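Local coordinates for protein ubiquitin-conjugating enzyme E2, putative (Trypanosoma cruzi, PDB 4DS2) that probably carries activated ubiquitin as a thioester and passes it on, as expected of an E2 ubiquitin-conjugating enzyme, at residues D61-G65 and F158-R163; Y95-V99 and D129-S133; C106-D112 and R139-V143. All coordinates share one frame. Residue numbers count along the deposited sequence, not the author numbering.

Overall arrangement
All three contacts lie in one UBC domain, beside its four-stranded antiparallel sheet. Interactions 1 and 2 each set a loop against a helix, 155-162 and 120-132; interaction 3 sets the entry to helix 108-111 against the loop before helix 145-153. Interaction 1 encloses the other two in sequence, while interactions 2 and 3 cross along the chain. Interaction 2 is the hub, its centre about 11 Å from each of the other centres, which are about 22 Å apart. Y64 OH and R161 NH1 reach Y95 from interaction 1; the R130-D141 salt bridge and a P97-V143 backbone bond lead on to interaction 3. The series thus runs from the C-terminal helix to C106, which holds the usual position of the E2 catalytic cysteine.

Interaction 1: residues D61-G65 and F158-R163; sequences DSVYG and FAARVR
Residues 61-65 form a tight turn, and 158-163 runs along the last turn of helix 155-162 and on to R163; the two meet at a partly buried interface of 281 Å². In the UBC fold of E2 enzymes this packs the loop between the second and third strands of the sheet against the C-terminal helical region. S62 to G65 make a type I beta turn: V63 (phi/psi -49/-36) and Y64 (-83/-18) take the corner positions, and G65 N bonds to S62 O at 3.2 Å. Backbone i to i+4 bonds join V162 N to F158 O at 3.1 Å and R163 N to A159 O at 3.3 Å. In register, the CA of V63 faces that of A159 at 6.2 Å and the CA of Y64 that of V162 at 6.6 Å.

No hydrogen bond crosses; the contact is made by van der Waals packing. V63, with chi1 at -114° between wells, puts CG1 3.7 Å from A159 CB. V162, chi1 t, points toward the turn, and its CG1 lies 3.4 Å from Y64 CD1 and 3.8 Å from V63 O. Y64 starts away from the helix, but with chi1 m its ring swings back alongside V162, where it also meets the ring of F132. Its hydroxyl is hydrogen-bonded to Y95 O, while F158, chi1 t, packs on Y150 and L151 of helix 145-153 and sets its ring edge against the same oxygen, F158 CZ to Y64 OH being 3.6 Å. At the exposed border R163 lays one face of its guanidinium over V63, with NH2 4.1 Å from V63 CG1.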
loop_
_atom_site.group_PDB
_atom_site.type_symbol
_atom_site.label_atom_id
_atom_site.label_comp_id
_atom_site.label_asym_id
_atom_site.label_seq_id
_atom_site.Cartn_x
_atom_site.Cartn_y
_atom_site.Cartn_z
ATOM N N ASP A 61 -8.342 10.263 -9.616
ATOM C CA ASP A 61 -7.994 11.415 -8.736
ATOM C C ASP A 61 -6.523 11.867 -8.688
ATOM O O ASP A 61 -6.267 13.058 -8.668
ATOM C CB ASP A 61 -8.358 11.012 -7.290
ATOM C CG ASP A 61 -9.093 12.082 -6.532
ATOM O OD1 ASP A 61 -10.220 12.465 -6.953
ATOM O OD2 ASP A 61 -8.557 12.479 -5.468
ATOM N N SER A 62 -5.570 10.932 -8.609
ATOM C CA SER A 62 -4.207 11.293 -8.240
ATOM C C SER A 62 -3.188 11.305 -9.396
ATOM O O SER A 62 -3.427 10.757 -10.467
ATOM C CB SER A 62 -3.715 10.382 -7.103
ATOM O OG SER A 62 -3.340 9.099 -7.565
ATOM N N VAL A 63 -2.049 11.942 -9.120
ATOM C CA VAL A 63 -0.867 11.980 -9.994
ATOM C C VAL A 63 -0.458 10.603 -10.496
ATOM O O VAL A 63 -0.001 10.449 -11.644
ATOM C CB VAL A 63 0.366 12.566 -9.228
ATOM C CG1 VAL A 63 0.796 13.906 -9.816
ATOM C CG2 VAL A 63 0.119 12.698 -7.725
ATOM N N TYR A 64 -0.629 9.631 -9.596
ATOM C CA TYR A 64 -0.227 8.209 -9.742
ATOM C C TYR A 64 -1.186 7.287 -10.515
ATOM O O TYR A 64 -0.791 6.197 -10.942
ATOM C CB TYR A 64 -0.067 7.598 -8.344
ATOM C CG TYR A 64 1.033 8.246 -7.521
ATOM C CD1 TYR A 64 2.364 7.894 -7.707
ATOM C CD2 TYR A 64 0.745 9.222 -6.580
ATOM C CE1 TYR A 64 3.366 8.486 -6.968
ATOM C CE2 TYR A 64 1.746 9.818 -5.842
ATOM C CZ TYR A 64 3.053 9.447 -6.039
ATOM O OH TYR A 64 4.064 10.014 -5.301
ATOM N N GLY A 65 -2.445 7.702 -10.668
ATOM C CA GLY A 65 -3.431 6.928 -11.435
ATOM C C GLY A 65 -3.735 7.540 -12.782
ATOM O O GLY A 65 -4.805 7.322 -13.317
ATOM N N PHE A 158 7.360 17.999 -9.664
ATOM C CA PHE A 158 7.195 16.683 -8.981
ATOM C C PHE A 158 6.114 15.810 -9.651
ATOM O O PHE A 158 6.287 14.594 -9.796
ATOM C CB PHE A 158 6.862 16.876 -7.474
ATOM C CG PHE A 158 6.427 15.607 -6.760
ATOM C CD1 PHE A 158 5.108 15.185 -6.800
ATOM C CD2 PHE A 158 7.337 14.853 -6.027
ATOM C CE1 PHE A 158 4.722 14.024 -6.161
ATOM C CE2 PHE A 158 6.945 13.704 -5.369
ATOM C CZ PHE A 158 5.640 13.282 -5.447
ATOM N N ALA A 159 5.010 16.441 -10.049
ATOM C CA ALA A 159 3.934 15.780 -10.812
ATOM C C ALA A 159 4.428 15.185 -12.141
ATOM O O ALA A 159 4.202 13.994 -12.412
ATOM C CB ALA A 159 2.802 16.758 -11.089
ATOM N N ALA A 160 5.085 16.015 -12.966
ATOM C CA ALA A 160 5.610 15.578 -14.287
ATOM C C ALA A 160 6.560 14.406 -14.129
ATOM O O ALA A 160 6.634 13.527 -14.979
ATOM C CB ALA A 160 6.323 16.728 -14.999
ATOM N N ARG A 161 7.284 14.418 -13.021
ATOM C CA ARG A 161 8.239 13.362 -12.671
ATOM C C ARG A 161 7.560 12.040 -12.250
ATOM O O ARG A 161 8.098 10.968 -12.537
ATOM C CB ARG A 161 9.193 13.883 -11.589
ATOM C CG ARG A 161 10.211 12.890 -11.104
ATOM C CD ARG A 161 11.164 13.558 -10.108
ATOM N NE ARG A 161 12.082 14.530 -10.725
ATOM C CZ ARG A 161 13.154 15.034 -10.104
ATOM N NH1 ARG A 161 13.428 14.684 -8.850
ATOM N NH2 ARG A 161 13.953 15.890 -10.724
ATOM N N VAL A 162 6.398 12.108 -11.591
ATOM C CA VAL A 162 5.659 10.902 -11.233
ATOM C C VAL A 162 5.178 10.188 -12.503
ATOM O O VAL A 162 5.249 8.946 -12.598
ATOM C CB VAL A 162 4.461 11.174 -10.277
ATOM C CG1 VAL A 162 3.525 9.965 -10.193
ATOM C CG2 VAL A 162 4.956 11.567 -8.903
ATOM N N ARG A 163 4.713 10.965 -13.485
ATOM C CA ARG A 163 4.287 10.383 -14.776
ATOM C C ARG A 163 5.425 9.818 -15.601
ATOM O O ARG A 163 5.168 9.064 -16.521
ATOM C CB ARG A 163 3.513 11.385 -15.618
ATOM C CG ARG A 163 2.153 11.670 -15.041
ATOM C CD ARG A 163 1.524 12.916 -15.623
ATOM N NE ARG A 163 0.302 13.201 -14.861
ATOM C CZ ARG A 163 0.061 14.281 -14.109
ATOM N NH1 ARG A 163 0.941 15.286 -14.013
ATOM N NH2 ARG A 163 -1.105 14.366 -13.458
#

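Interaction 2: residues Y95-V99 and D129-S133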
loop_
_atom_site.group_PDB
_atom_site.type_symbol
_atom_site.label_atom_id
_atom_site.label_comp_id
_atom_site.label_asym_id
_atom_site.label_seq_id
_atom_site.Cartn_x
_atom_site.Cartn_y
_atom_site.Cartn_z
ATOM N N TYR A 95 7.872 6.887 -7.384
ATOM C CA TYR A 95 8.573 8.074 -6.919
ATOM C C TYR A 95 7.677 8.703 -5.847
ATOM O O TYR A 95 6.526 9.018 -6.089
ATOM C CB TYR A 95 8.911 9.035 -8.065
ATOM C CG TYR A 95 9.768 10.218 -7.647
ATOM C CD1 TYR A 95 11.119 10.047 -7.360
ATOM C CD2 TYR A 95 9.218 11.508 -7.508
ATOM C CE1 TYR A 95 11.908 11.126 -6.960
ATOM C CE2 TYR A 95 10.000 12.602 -7.119
ATOM C CZ TYR A 95 11.351 12.411 -6.837
ATOM O OH TYR A 95 12.168 13.464 -6.436
ATOM N N SER A 96 8.219 8.844 -4.638
ATOM C CA SER A 96 7.454 9.297 -3.489
ATOM C C SER A 96 8.372 9.612 -2.319
ATOM O O SER A 96 9.420 8.960 -2.155
ATOM C CB SER A 96 6.474 8.205 -3.064
ATOM O OG SER A 96 6.027 8.394 -1.730
ATOM N N PRO A 97 7.956 10.587 -1.472
ATOM C CA PRO A 97 8.624 10.807 -0.178
ATOM C C PRO A 97 8.452 9.646 0.820
ATOM O O PRO A 97 9.243 9.513 1.757
ATOM C CB PRO A 97 7.904 12.042 0.383
ATOM C CG PRO A 97 6.945 12.524 -0.674
ATOM C CD PRO A 97 6.726 11.401 -1.603
ATOM N N LEU A 98 7.415 8.832 0.612
ATOM C CA LEU A 98 7.030 7.796 1.600
ATOM C C LEU A 98 7.591 6.363 1.233
ATOM O O LEU A 98 7.609 5.434 2.062
ATOM C CB LEU A 98 5.494 7.850 1.845
ATOM C CG LEU A 98 4.825 9.159 2.368
ATOM C CD1 LEU A 98 3.316 9.136 2.109
ATOM C CD2 LEU A 98 5.075 9.418 3.844
ATOM N N VAL A 99 8.137 6.239 0.017
ATOM C CA VAL A 99 8.672 4.971 -0.501
ATOM C C VAL A 99 10.171 5.071 -0.875
ATOM O O VAL A 99 10.596 6.034 -1.503
ATOM C CB VAL A 99 7.899 4.526 -1.764
ATOM C CG1 VAL A 99 8.360 3.126 -2.193
ATOM C CG2 VAL A 99 6.392 4.600 -1.526
ATOM N N ASP A 129 -3.929 4.774 0.239
ATOM C CA ASP A 129 -4.436 6.116 0.389
ATOM C C ASP A 129 -3.347 7.102 0.832
ATOM O O ASP A 129 -3.268 8.253 0.364
ATOM C CB ASP A 129 -5.570 6.121 1.416
ATOM C CG ASP A 129 -5.931 7.524 1.862
ATOM O OD1 ASP A 129 -6.345 8.354 0.992
ATOM O OD2 ASP A 129 -5.786 7.794 3.079
ATOM N N ARG A 130 -2.546 6.668 1.773
ATOM C CA ARG A 130 -1.500 7.520 2.311
ATOM C C ARG A 130 -0.516 7.920 1.226
ATOM O O ARG A 130 -0.148 9.068 1.102
ATOM C CB ARG A 130 -0.808 6.804 3.478
ATOM C CG ARG A 130 0.413 7.482 4.015
ATOM C CD ARG A 130 0.126 8.857 4.525
ATOM N NE ARG A 130 1.354 9.423 5.056
ATOM C CZ ARG A 130 1.519 10.708 5.365
ATOM N NH1 ARG A 130 0.525 11.578 5.193
ATOM N NH2 ARG A 130 2.682 11.126 5.857
ATOM N N VAL A 131 -0.097 6.945 0.430
ATOM C CA VAL A 131 0.943 7.171 -0.570
ATOM C C VAL A 131 0.436 7.822 -1.867
ATOM O O VAL A 131 1.057 8.764 -2.399
ATOM C CB VAL A 131 1.648 5.857 -0.851
ATOM C CG1 VAL A 131 2.625 5.999 -2.027
ATOM C CG2 VAL A 131 2.364 5.431 0.432
ATOM N N PHE A 132 -0.703 7.342 -2.361
ATOM C CA PHE A 132 -1.258 7.839 -3.615
ATOM C C PHE A 132 -2.054 9.146 -3.469
ATOM O O PHE A 132 -2.181 9.924 -4.438
ATOM C CB PHE A 132 -2.167 6.755 -4.223
ATOM C CG PHE A 132 -1.435 5.562 -4.780
ATOM C CD1 PHE A 132 -0.121 5.661 -5.267
ATOM C CD2 PHE A 132 -2.088 4.344 -4.885
ATOM C CE1 PHE A 132 0.522 4.578 -5.809
ATOM C CE2 PHE A 132 -1.446 3.253 -5.443
ATOM C CZ PHE A 132 -0.140 3.375 -5.906
ATOM N N SER A 133 -2.624 9.350 -2.274
ATOM C CA SER A 133 -3.603 10.411 -2.042
ATOM C C SER A 133 -3.295 11.389 -0.926
ATOM O O SER A 133 -3.599 12.556 -1.081
ATOM C CB SER A 133 -4.981 9.813 -1.857
ATOM O OG SER A 133 -5.503 9.535 -3.138
HETATM O O HOH W 1 3.882 9.652 -2.595
#
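Apolar packing does most of the work here. V131, on the last turn of helix 120-132, faces the loop 95-99 with both methyls: CG2 meets L98 CD1 at 4.2 Å, and CG1 meets V99 CG2 at 4.0 Å. L98 CD1 also rests 4.1 Å from V131 CA, where the two backbones come nearest, the CA atoms of L98 and V131 being 6.5 Å apart. The contact is wholly buried, though only 206 Å² changes hands.

The polar part runs through a water. No direct hydrogen bond joins the segments; instead water 1 sits 2.6 Å from S96 OG and donates to V131 O at 3.0 Å. S96 OG, 4.2 Å from V131 CG1, also accepts from L98 N at 2.8 Å, an ST turn that shapes the loop around P97 and presents L98 to the helix.

Charge enters through R130, whose NE lies 3.6 Å from L98 CD1, so one leucine spans two consecutive helix residues. The guanidinium passes this methyl to form a salt bridge with D141 and a hydrogen bond to S137 O. On the loop side, P97 is tied by backbone hydrogen bonds to V143 and N144.

This loop is where E2 enzymes commonly carry the His-Pro-Asn motif ahead of the catalytic cysteine; here S96-P97-L98 appears to stand in its place. The motif's asparagine side chain would then be missing: what faces the helix at that position is a hydrocarbon side chain, suited to packing on V131 but offering no polar group.

Interaction 3: residues C106-D112 and R139-V143; sequences CDRMVND and RDDDV
In the UBC fold, the segment 106-112 leads from the probable active-site cysteine into the one-turn helix 108-111, and the loop 139-143 before helix 145-153 lies beside it, burying 312 Å² between them. The backbones come closest at C106 and D141, CA to CA 5.2 Å. D140 (phi/psi -115/14) and D141 (-117/16) share nearly the same conformation, and both take chi1 p.

C106, chi1 t, points toward the loop: its CB lies 3.7 Å from V143 CG1 and also 3.7 Å from D141 O. Its SG accepts from R108 N at 3.6 Å, a capping bond for the helix, and lies 3.9 Å from D140 O. Water 2 accepts from C106 N at 2.9 Å and donates to D141 O at 2.6 Å. R108 follows, with NH2 3.4 Å from D140 O. M109 brings CG to 3.7 Å from D141 OD2, a carboxylate held by its salt bridge to R130, while the rest of its t/t chain runs inward onto helix 120-132. D112 N closes the turn on R108 O at 3.1 Å, and the side chain, chi1 m, sets D112 OD2 only 2.7 Å from D140 OD2, so one acid is probably protonated.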
loop_
_atom_site.group_PDB
_atom_site.type_symbol
_atom_site.label_atom_id
_atom_site.label_comp_id
_atom_site.label_asym_id
_atom_site.label_seq_id
_atom_site.Cartn_x
_atom_site.Cartn_y
_atom_site.Cartn_z
ATOM N N CYS A 106 8.168 3.176 5.888
ATOM C CA CYS A 106 8.426 3.302 7.297
ATOM C C CYS A 106 7.369 2.494 8.030
ATOM O O CYS A 106 6.184 2.563 7.680
ATOM C CB CYS A 106 8.329 4.766 7.683
ATOM S SG CYS A 106 8.817 5.102 9.377
ATOM N N ASP A 107 7.771 1.722 9.039
ATOM C CA ASP A 107 6.790 0.920 9.781
ATOM C C ASP A 107 5.823 1.819 10.503
ATOM O O ASP A 107 4.761 1.365 10.888
ATOM C CB ASP A 107 7.374 0.028 10.848
ATOM C CG ASP A 107 8.796 -0.216 10.687
ATOM O OD1 ASP A 107 9.270 -0.324 9.524
ATOM O OD2 ASP A 107 9.445 -0.329 11.752
ATOM N N ARG A 108 6.215 3.067 10.742
ATOM C CA ARG A 108 5.380 3.961 11.508
ATOM C C ARG A 108 4.070 4.232 10.825
ATOM O O ARG A 108 3.037 4.372 11.498
ATOM C CB ARG A 108 6.099 5.248 11.813
ATOM C CG ARG A 108 7.153 5.049 12.863
ATOM C CD ARG A 108 8.302 5.970 12.594
ATOM N NE ARG A 108 8.887 6.508 13.799
ATOM C CZ ARG A 108 9.965 7.291 13.780
ATOM N NH1 ARG A 108 10.479 7.761 14.930
ATOM N NH2 ARG A 108 10.537 7.609 12.609
ATOM N N MET A 109 4.105 4.281 9.501
ATOM C CA MET A 109 2.908 4.533 8.734
ATOM C C MET A 109 1.779 3.673 9.208
ATOM O O MET A 109 0.670 4.126 9.317
ATOM C CB MET A 109 3.161 4.239 7.276
ATOM C CG MET A 109 2.021 4.599 6.353
ATOM S SD MET A 109 2.589 4.579 4.635
ATOM C CE MET A 109 1.025 4.364 3.796
ATOM N N VAL A 110 2.065 2.406 9.452
ATOM C CA VAL A 110 1.042 1.452 9.853
ATOM C C VAL A 110 1.017 1.261 11.363
ATOM O O VAL A 110 -0.044 1.083 11.937
ATOM C CB VAL A 110 1.265 0.075 9.159
ATOM C CG1 VAL A 110 0.496 -1.032 9.890
ATOM C CG2 VAL A 110 0.862 0.123 7.695
ATOM N N ASN A 111 2.192 1.286 11.989
ATOM C CA ASN A 111 2.355 0.834 13.381
ATOM C C ASN A 111 1.883 1.808 14.425
ATOM O O ASN A 111 1.488 1.393 15.518
ATOM C CB ASN A 111 3.811 0.485 13.672
ATOM C CG ASN A 111 4.261 -0.761 12.953
ATOM O OD1 ASN A 111 3.453 -1.531 12.441
ATOM N ND2 ASN A 111 5.550 -0.959 12.898
ATOM N N ASP A 112 1.897 3.091 14.103
ATOM C CA ASP A 112 1.365 4.111 15.013
ATOM C C ASP A 112 -0.127 3.918 15.273
ATOM O O ASP A 112 -0.623 4.249 16.367
ATOM C CB ASP A 112 1.607 5.530 14.470
ATOM C CG ASP A 112 3.082 5.861 14.303
ATOM O OD1 ASP A 112 3.942 4.992 14.524
ATOM O OD2 ASP A 112 3.382 7.004 13.935
ATOM N N ARG A 139 4.279 13.550 7.890
ATOM C CA ARG A 139 4.304 13.095 9.299
ATOM C C ARG A 139 5.676 12.559 9.734
ATOM O O ARG A 139 6.680 13.237 9.605
ATOM C CB ARG A 139 3.245 12.045 9.552
ATOM C CG ARG A 139 1.866 12.560 9.303
ATOM C CD ARG A 139 0.882 11.427 9.335
ATOM N NE ARG A 139 -0.365 11.852 8.748
ATOM C CZ ARG A 139 -1.256 11.044 8.203
ATOM N NH1 ARG A 139 -1.062 9.732 8.149
ATOM N NH2 ARG A 139 -2.375 11.555 7.729
ATOM N N ASP A 140 5.710 11.347 10.277
ATOM C CA ASP A 140 6.923 10.774 10.852
ATOM C C ASP A 140 7.323 9.565 10.035
ATOM O O ASP A 140 8.150 8.788 10.471
ATOM C CB ASP A 140 6.649 10.389 12.314
ATOM C CG ASP A 140 5.552 9.334 12.450
ATOM O OD1 ASP A 140 4.768 9.113 11.482
ATOM O OD2 ASP A 140 5.479 8.703 13.521
ATOM N N ASP A 141 6.725 9.435 8.836
ATOM C CA ASP A 141 6.852 8.242 7.959
ATOM C C ASP A 141 7.515 8.544 6.604
ATOM O O ASP A 141 7.452 7.745 5.662
ATOM C CB ASP A 141 5.479 7.550 7.768
ATOM C CG ASP A 141 4.402 8.478 7.240
ATOM O OD1 ASP A 141 4.653 9.697 7.104
ATOM O OD2 ASP A 141 3.279 7.995 6.969
ATOM N N ASP A 142 8.164 9.687 6.514
ATOM C CA ASP A 142 8.984 9.997 5.353
ATOM C C ASP A 142 10.228 9.127 5.339
ATOM O O ASP A 142 10.901 9.022 6.371
ATOM C CB ASP A 142 9.383 11.472 5.347
ATOM C CG ASP A 142 8.443 12.334 4.486
ATOM O OD1 ASP A 142 7.228 12.005 4.317
ATOM O OD2 ASP A 142 8.952 13.342 3.964
ATOM N N VAL A 143 10.474 8.477 4.182
ATOM C CA VAL A 143 11.642 7.597 3.960
ATOM C C VAL A 143 12.573 8.112 2.851
ATOM O O VAL A 143 13.669 7.620 2.718
ATOM C CB VAL A 143 11.244 6.130 3.577
ATOM C CG1 VAL A 143 10.310 5.542 4.603
ATOM C CG2 VAL A 143 10.622 6.077 2.197
HETATM O O HOH W 2 6.863 5.404 4.633
#